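Local coordinates for protein minor fimbrium subunit Mfa5 (Porphyromonas gingivalis ATCC 33277, PDB 6TO1) that serves as an accessory subunit of the minor fimbriae, surface pili that mediate biofilm formation and adhesion to host cells and other oral bacteria, at residues A[174-177]-A[183-186]; A[443-446]-A[451-454]. All blocks are in the same frame, centred on the assembly; numbering follows the deposited sequence. Where two conformers were deposited one is given.

Contact 1: A[174-177]-A[183-186]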
loop_
_atom_site.group_PDB
_atom_site.type_symbol
_atom_site.label_atom_id
_atom_site.label_comp_id
_atom_site.label_asym_id
_atom_site.label_seq_id
_atom_site.Cartn_x
_atom_site.Cartn_y
_atom_site.Cartn_z
ATOM N N LEU A 174 -8.774 -13.148 -25.870
ATOM C CA LEU A 174 -9.713 -14.223 -26.138
ATOM C C LEU A 174 -9.309 -15.033 -27.357
ATOM O O LEU A 174 -9.091 -14.481 -28.441
ATOM C CB LEU A 174 -11.130 -13.657 -26.319
ATOM C CG LEU A 174 -12.223 -14.692 -26.555
ATOM C CD1 LEU A 174 -12.405 -15.606 -25.335
ATOM C CD2 LEU A 174 -13.537 -13.976 -26.940
ATOM N N VAL A 175 -9.220 -16.349 -27.144
ATOM C CA VAL A 175 -8.937 -17.346 -28.163
ATOM C C VAL A 175 -10.077 -18.374 -28.187
ATOM O O VAL A 175 -10.551 -18.819 -27.140
ATOM C CB VAL A 175 -7.593 -18.059 -27.874
ATOM C CG1 VAL A 175 -7.381 -19.201 -28.870
ATOM C CG2 VAL A 175 -6.416 -17.091 -27.922
ATOM N N SER A 176 -10.500 -18.775 -29.379
ATOM C CA SER A 176 -11.348 -19.948 -29.526
ATOM C C SER A 176 -10.587 -20.945 -30.391
ATOM O O SER A 176 -9.608 -20.599 -31.061
ATOM C CB SER A 176 -12.703 -19.619 -30.150
ATOM O OG SER A 176 -12.555 -19.270 -31.513
ATOM N N TYR A 177 -11.018 -22.205 -30.359
ATOM C CA TYR A 177 -10.373 -23.149 -31.226
ATOM C C TYR A 177 -11.302 -24.302 -31.567
ATOM O O TYR A 177 -12.193 -24.681 -30.801
ATOM C CB TYR A 177 -9.060 -23.702 -30.627
ATOM C CG TYR A 177 -9.244 -24.589 -29.415
ATOM C CD1 TYR A 177 -9.320 -25.967 -29.536
ATOM C CD2 TYR A 177 -9.311 -24.052 -28.143
ATOM C CE1 TYR A 177 -9.472 -26.773 -28.438
ATOM C CE2 TYR A 177 -9.470 -24.852 -27.050
ATOM C CZ TYR A 177 -9.543 -26.217 -27.195
ATOM O OH TYR A 177 -9.683 -27.017 -26.075
ATOM N N ARG A 183 -7.780 -16.110 -33.097
ATOM C CA ARG A 183 -7.554 -14.960 -32.219
ATOM C C ARG A 183 -8.794 -14.082 -32.278
ATOM O O ARG A 183 -8.991 -13.337 -33.245
ATOM C CB ARG A 183 -6.315 -14.169 -32.616
ATOM C CG ARG A 183 -6.059 -12.998 -31.637
ATOM C CD ARG A 183 -4.921 -12.099 -32.106
ATOM N NE ARG A 183 -3.681 -12.869 -32.186
ATOM C CZ ARG A 183 -2.466 -12.391 -31.924
ATOM N NH1 ARG A 183 -2.303 -11.125 -31.566
ATOM N NH2 ARG A 183 -1.403 -13.188 -32.026
ATOM N N LEU A 184 -9.630 -14.153 -31.249
ATOM C CA LEU A 184 -10.866 -13.378 -31.239
ATOM C C LEU A 184 -10.641 -11.957 -30.718
ATOM O O LEU A 184 -11.256 -11.004 -31.218
ATOM C CB LEU A 184 -11.911 -14.078 -30.395
ATOM C CG LEU A 184 -12.351 -15.477 -30.889
ATOM C CD1 LEU A 184 -13.521 -16.012 -30.060
ATOM C CD2 LEU A 184 -12.697 -15.465 -32.370
ATOM N N SER A 185 -9.788 -11.794 -29.705
ATOM C CA SER A 185 -9.434 -10.461 -29.218
ATOM C C SER A 185 -8.022 -10.439 -28.644
ATOM O O SER A 185 -7.631 -11.360 -27.934
ATOM C CB SER A 185 -10.440 -9.998 -28.153
ATOM O OG SER A 185 -10.192 -8.658 -27.753
ATOM N N ASP A 186 -7.246 -9.404 -28.981
ATOM C CA ASP A 186 -6.037 -9.113 -28.212
ATOM C C ASP A 186 -6.449 -8.582 -26.837
ATOM O O ASP A 186 -7.628 -8.391 -26.546
ATOM C CB ASP A 186 -5.143 -8.095 -28.931
ATOM C CG ASP A 186 -3.639 -8.196 -28.531
ATOM O OD1 ASP A 186 -3.253 -8.843 -27.525
ATOM O OD2 ASP A 186 -2.814 -7.592 -29.247
#
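Leu174 and Ser185 exchange the two straightest backbone hydrogen bonds of this contact. Leu174 N donates a hydrogen bond to Ser185 O at 3.0 Å, and Ser185 N donates one back to Leu174 O at 3.1 Å. Leu174 O also accepts from Leu184 N at 2.9 Å, so that two successive amides grip one carbonyl oxygen. The bond from Leu184 N is clearly bent, 136° at the hydrogen, and this donor is tilted from the carbonyl plane, whereas Ser185 N lies in it. Two residues of the second strand, Leu184 and Ser185, thus lie opposite the single residue Leu174, a classic beta bulge, and the register slips by one residue before Val175 pairs with Arg183 as a non-hydrogen-bonded antiparallel pair. Leu184 makes room for the extra residue with a psi of -38°, far from extended. The bulge sits in the hairpin of strands 170-177 and 181-186, at the edge of the central mixed sheet of the von Willebrand factor A domain; strand 126-133 flanks 170-177 on its other side. The bond from CA to CB of Leu184 points toward 174-177, and Leu184 CB lies 3.8 Å from Leu174 CD2. Leu184 CD1 touches Leu174 CD2 at 3.7 Å and Ser176 OG at 3.7 Å. Beside these side chains, Leu174 CB and Ser185 CB approach to 4.2 Å, and helix 191-199 covers both residues. A chi1 of -175° sets Ser185 OG beside its own carbonyl carbon, where it donates to Asp186 O. Val175 and Arg183 project from the opposite face, against Met215 and Ile219 of helix 209-220.

Contact 2: A[443-446]-A[451-454]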
loop_
_atom_site.group_PDB
_atom_site.type_symbol
_atom_site.label_atom_id
_atom_site.label_comp_id
_atom_site.label_asym_id
_atom_site.label_seq_id
_atom_site.Cartn_x
_atom_site.Cartn_y
_atom_site.Cartn_z
ATOM N N VAL A 443 6.393 5.141 20.923
ATOM C CA VAL A 443 7.125 6.394 20.855
ATOM C C VAL A 443 8.074 6.509 22.043
ATOM O O VAL A 443 7.678 6.287 23.191
ATOM C CB VAL A 443 6.180 7.607 20.809
ATOM C CG1 VAL A 443 7.004 8.890 20.662
ATOM C CG2 VAL A 443 5.154 7.465 19.676
ATOM N N HIS A 444 9.318 6.855 21.753
ATOM C CA HIS A 444 10.365 7.113 22.725
ATOM C C HIS A 444 10.691 8.603 22.726
ATOM O O HIS A 444 10.652 9.260 21.690
ATOM C CB HIS A 444 11.623 6.333 22.365
ATOM C CG HIS A 444 12.782 6.611 23.257
ATOM N ND1 HIS A 444 12.975 5.943 24.449
ATOM C CD2 HIS A 444 13.811 7.481 23.138
ATOM C CE1 HIS A 444 14.075 6.396 25.027
ATOM N NE2 HIS A 444 14.603 7.325 24.250
ATOM N N TYR A 445 11.020 9.130 23.897
ATOM C CA TYR A 445 11.373 10.531 24.055
ATOM C C TYR A 445 12.729 10.614 24.732
ATOM O O TYR A 445 12.974 9.912 25.723
ATOM C CB TYR A 445 10.326 11.273 24.880
ATOM C CG TYR A 445 10.552 12.769 24.949
ATOM C CD1 TYR A 445 10.487 13.551 23.812
ATOM C CD2 TYR A 445 10.831 13.395 26.163
ATOM C CE1 TYR A 445 10.691 14.911 23.866
ATOM C CE2 TYR A 445 11.039 14.758 26.226
ATOM C CZ TYR A 445 10.959 15.510 25.078
ATOM O OH TYR A 445 11.160 16.871 25.130
ATOM N N ASP A 446 13.611 11.425 24.181
ATOM C CA ASP A 446 14.853 11.776 24.854
ATOM C C ASP A 446 14.750 13.209 25.366
ATOM O O ASP A 446 14.651 14.148 24.573
ATOM C CB ASP A 446 16.053 11.624 23.931
ATOM C CG ASP A 446 17.363 11.887 24.656
ATOM O OD1 ASP A 446 17.831 10.998 25.388
ATOM O OD2 ASP A 446 17.913 12.991 24.512
ATOM N N LYS A 451 13.836 14.926 21.501
ATOM C CA LYS A 451 13.670 14.141 20.286
ATOM C C LYS A 451 12.625 13.066 20.531
ATOM O O LYS A 451 12.771 12.248 21.441
ATOM C CB LYS A 451 14.996 13.515 19.857
ATOM C CG LYS A 451 14.909 12.709 18.552
ATOM C CD LYS A 451 16.169 11.892 18.352
ATOM C CE LYS A 451 16.165 11.160 17.024
ATOM N NZ LYS A 451 17.391 10.322 16.926
ATOM N N LEU A 452 11.577 13.062 19.717
ATOM C CA LEU A 452 10.606 11.978 19.716
ATOM C C LEU A 452 11.026 10.999 18.623
ATOM O O LEU A 452 11.360 11.419 17.509
ATOM C CB LEU A 452 9.190 12.492 19.464
ATOM C CG LEU A 452 8.577 13.334 20.585
ATOM C CD1 LEU A 452 7.421 14.164 20.020
ATOM C CD2 LEU A 452 8.121 12.459 21.726
ATOM N N THR A 453 11.085 9.713 18.965
ATOM C CA THR A 453 11.331 8.662 17.991
ATOM C C THR A 453 10.138 7.725 18.004
ATOM O O THR A 453 9.851 7.070 19.016
ATOM C CB THR A 453 12.633 7.920 18.282
ATOM O OG1 THR A 453 13.714 8.862 18.320
ATOM C CG2 THR A 453 12.930 6.899 17.180
ATOM N N TRP A 454 9.441 7.678 16.884
ATOM C CA TRP A 454 8.210 6.925 16.728
ATOM C C TRP A 454 8.511 5.712 15.853
ATOM O O TRP A 454 8.868 5.862 14.687
ATOM C CB TRP A 454 7.140 7.802 16.085
ATOM C CG TRP A 454 5.859 7.112 15.725
ATOM C CD1 TRP A 454 5.359 5.941 16.233
ATOM C CD2 TRP A 454 4.898 7.585 14.783
ATOM N NE1 TRP A 454 4.141 5.664 15.654
ATOM C CE2 TRP A 454 3.844 6.650 14.751
ATOM C CE3 TRP A 454 4.839 8.708 13.946
ATOM C CZ2 TRP A 454 2.731 6.810 13.924
ATOM C CZ3 TRP A 454 3.733 8.881 13.142
ATOM C CH2 TRP A 454 2.693 7.926 13.127
#
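Lys451 meets Asp446 through the backbone: Asp446 N donates to Lys451 O at 3.0 Å, while the return bond from Lys451 N to Asp446 O stretches to 3.3 Å. The Asp446 carboxylate is held instead within the turn, where OD2 bonds to Ser448 OG and Thr449 OG1. Leu452 comes next, on the face shared with Val443 and Tyr445. Its CG stands anti to the carbonyl carbon (chi1 -69°), and its CD2 branch reaches back across the strands, obliquely to the Tyr445 ring; Leu452 CD2 lies 3.3 Å from Tyr445 CD1, a tight approach. Leu452 CD2 also lies 3.9 Å from Val443 CG1. Thr453 then pairs with His444 by two nearly straight bonds, His444 N to Thr453 O and Thr453 N to His444 O, each 2.8 Å; the N-H...O angle of the first is 175°. Finally, Trp454 puts CD1 3.8 Å from Val443 CG2, while its NE1 bonds to Asn440 O. Val443, Leu452 and Trp454 also pack on strand 463-473, which belongs to a second sheet. Regular alternation of hydrogen-bonded and non-hydrogen-bonded pairs marks antiparallel pairing, the four-residue connection makes it a beta hairpin, and the face buried against another sheet is consistent with a beta-sandwich arrangement.

How the contacts relate
Both contacts join neighbouring antiparallel strands of a hairpin, but in different sheets, with centres about 60 Å apart on opposite sides of the chain's centre. Contact 1 belongs to the von Willebrand factor A domain, whose sheet has helices on both faces, and most of its touching residues are buried. Contact 2 lies in an all-antiparallel sheet and is more sharply two-sided: Val443, Tyr445, Leu452 and Trp454 are buried, whereas the face of His444, Asp446, Lys451 and Thr453 is polar and at least partly exposed. Aliphatic chains dominate the packing in contact 1, while aromatic rings join it in contact 2. Register separates them too, interrupted by a bulge in 174-177/183-186 and unbroken in 443-446/451-454.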